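Local coordinates for similarities with probable monooxygenase (Photorhabdus luminescens, PDB 4HB9), which binds FAD and probably acts as a flavin-dependent monooxygenase of the aromatic ring hydroxylase type, at residues S184-R189 against C268-S273. Numbering follows the deposited sequence. Where two conformers were deposited one is given.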
loop_
_atom_site.group_PDB
_atom_site.type_symbol
_atom_site.label_atom_id
_atom_site.label_comp_id
_atom_site.label_asym_id
_atom_site.label_seq_id
_atom_site.Cartn_x
_atom_site.Cartn_y
_atom_site.Cartn_z
ATOM N N SER A 184 12.278 -12.250 3.596
ATOM C CA SER A 184 11.658 -11.483 4.677
ATOM C C SER A 184 12.348 -10.142 4.822
ATOM O O SER A 184 13.426 -9.924 4.266
ATOM C CB SER A 184 11.756 -12.247 5.973
ATOM O OG SER A 184 11.055 -13.463 5.865
HETATM N N MSE A 185 11.715 -9.210 5.517
HETATM C CA MSE A 185 12.314 -7.884 5.675
HETATM C C MSE A 185 12.032 -7.341 7.050
HETATM O O MSE A 185 11.090 -7.775 7.736
HETATM C CB MSE A 185 11.821 -6.926 4.589
HETATM C CG MSE A 185 10.347 -6.598 4.619
HETATM SE SE MSE A 185 9.852 -5.372 3.118
HETATM C CE MSE A 185 10.964 -5.945 1.657
ATOM N N ILE A 186 12.879 -6.409 7.459
ATOM C CA ILE A 186 12.716 -5.662 8.704
ATOM C C ILE A 186 12.815 -4.194 8.303
ATOM O O ILE A 186 13.791 -3.789 7.653
ATOM C CB ILE A 186 13.790 -6.050 9.739
ATOM C CG1 ILE A 186 13.718 -7.537 10.072
ATOM C CG2 ILE A 186 13.651 -5.233 11.014
ATOM C CD1 ILE A 186 14.823 -8.021 10.986
ATOM N N ILE A 187 11.788 -3.416 8.653
ATOM C CA ILE A 187 11.643 -2.023 8.236
ATOM C C ILE A 187 11.660 -1.140 9.485
ATOM O O ILE A 187 10.914 -1.393 10.439
ATOM C CB ILE A 187 10.307 -1.803 7.514
ATOM C CG1 ILE A 187 10.153 -2.777 6.335
ATOM C CG2 ILE A 187 10.177 -0.351 7.028
ATOM C CD1 ILE A 187 8.818 -2.693 5.606
ATOM N N GLY A 188 12.514 -0.123 9.490
ATOM C CA GLY A 188 12.521 0.861 10.576
ATOM C C GLY A 188 12.537 2.279 10.042
ATOM O O GLY A 188 12.813 2.504 8.858
ATOM N N ARG A 189 12.232 3.235 10.915
ATOM C CA ARG A 189 12.288 4.634 10.560
ATOM C C ARG A 189 13.058 5.384 11.613
ATOM O O ARG A 189 13.021 5.034 12.793
ATOM C CB ARG A 189 10.877 5.224 10.429
ATOM C CG ARG A 189 10.086 5.267 11.736
ATOM C CD ARG A 189 8.683 5.839 11.589
ATOM N NE ARG A 189 8.257 6.424 12.878
ATOM C CZ ARG A 189 7.299 7.340 13.042
ATOM N NH1 ARG A 189 6.559 7.751 12.027
ATOM N NH2 ARG A 189 7.061 7.860 14.256
ATOM N N CYS A 268 16.083 -4.589 16.289
ATOM C CA CYS A 268 17.192 -3.659 16.114
ATOM C C CYS A 268 18.541 -4.370 16.293
ATOM O O CYS A 268 19.424 -4.263 15.454
ATOM C CB CYS A 268 17.049 -2.509 17.119
ATOM S SG CYS A 268 17.928 -0.996 16.686
ATOM N N ASP A 269 18.683 -5.085 17.403
ATOM C CA ASP A 269 19.864 -5.891 17.676
ATOM C C ASP A 269 20.154 -6.861 16.550
ATOM O O ASP A 269 21.282 -7.027 16.132
ATOM C CB ASP A 269 19.666 -6.686 18.977
ATOM C CG ASP A 269 19.850 -5.830 20.220
ATOM O OD1 ASP A 269 20.417 -4.716 20.078
ATOM O OD2 ASP A 269 19.418 -6.271 21.324
ATOM N N LEU A 270 19.126 -7.511 16.056
ATOM C CA LEU A 270 19.340 -8.472 14.995
ATOM C C LEU A 270 19.905 -7.838 13.720
ATOM O O LEU A 270 20.822 -8.384 13.118
ATOM C CB LEU A 270 18.070 -9.215 14.705
ATOM C CG LEU A 270 18.368 -10.360 13.741
ATOM C CD1 LEU A 270 17.688 -11.629 14.221
ATOM C CD2 LEU A 270 17.962 -9.948 12.357
ATOM N N VAL A 271 19.369 -6.692 13.306
ATOM C CA VAL A 271 19.846 -6.064 12.084
ATOM C C VAL A 271 21.293 -5.598 12.287
ATOM O O VAL A 271 22.168 -5.793 11.391
ATOM C CB VAL A 271 18.929 -4.912 11.658
ATOM C CG1 VAL A 271 19.527 -4.131 10.498
ATOM C CG2 VAL A 271 17.561 -5.454 11.284
ATOM N N GLN A 272 21.587 -5.018 13.449
ATOM C CA GLN A 272 22.970 -4.638 13.728
ATOM C C GLN A 272 23.902 -5.853 13.688
ATOM O O GLN A 272 25.018 -5.748 13.188
ATOM C CB GLN A 272 23.119 -3.927 15.078
ATOM C CG GLN A 272 22.483 -2.557 15.106
ATOM C CD GLN A 272 22.629 -1.883 16.465
ATOM O OE1 GLN A 272 23.722 -1.540 16.884
ATOM N NE2 GLN A 272 21.523 -1.695 17.145
ATOM N N SER A 273 23.460 -6.985 14.226
ATOM C CA SER A 273 24.265 -8.227 14.138
ATOM C C SER A 273 24.531 -8.646 12.702
ATOM O O SER A 273 25.624 -9.143 12.393
ATOM C CB SER A 273 23.642 -9.387 14.910
ATOM O OG SER A 273 22.559 -9.986 14.189
#
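Ile186 reaches from strand 179-191 to helix 264-274 and meets Val271 and Leu270 there through aliphatic carbons alone. Ile186 CB lies 4.1 Å from Val271 CG2, and the branch methyl Ile186 CG2 comes a little nearer, at 3.9 Å from that same Val271 CG2. The other branch, CG1, stands anti to the carbonyl carbon (chi1 -60°) and runs on extended, which carries CD1 out to the helix. There Ile186 CD1 meets two partners, Val271 CG2 at 3.8 Å and Leu270 CD2 at 3.9 Å. Val271 thus offers one methyl to three carbons of Ile186, the two side chains passing in opposite directions, whereas Leu270 crosses the isoleucine at about a right angle. Beta-branched isoleucine suits the strand and gives two arms for the helix; valine keeps its methyls close to the helix backbone, and the longer leucine extends to the isoleucine tip and to Leu255 and Pro256. Val271 also touches Trp246 on the adjoining strand 240-251. The contact lays a helix on a mixed beta-sheet, away from the FAD site; being wholly apolar and buried, it relies on shape and solvent exclusion rather than directional bonds.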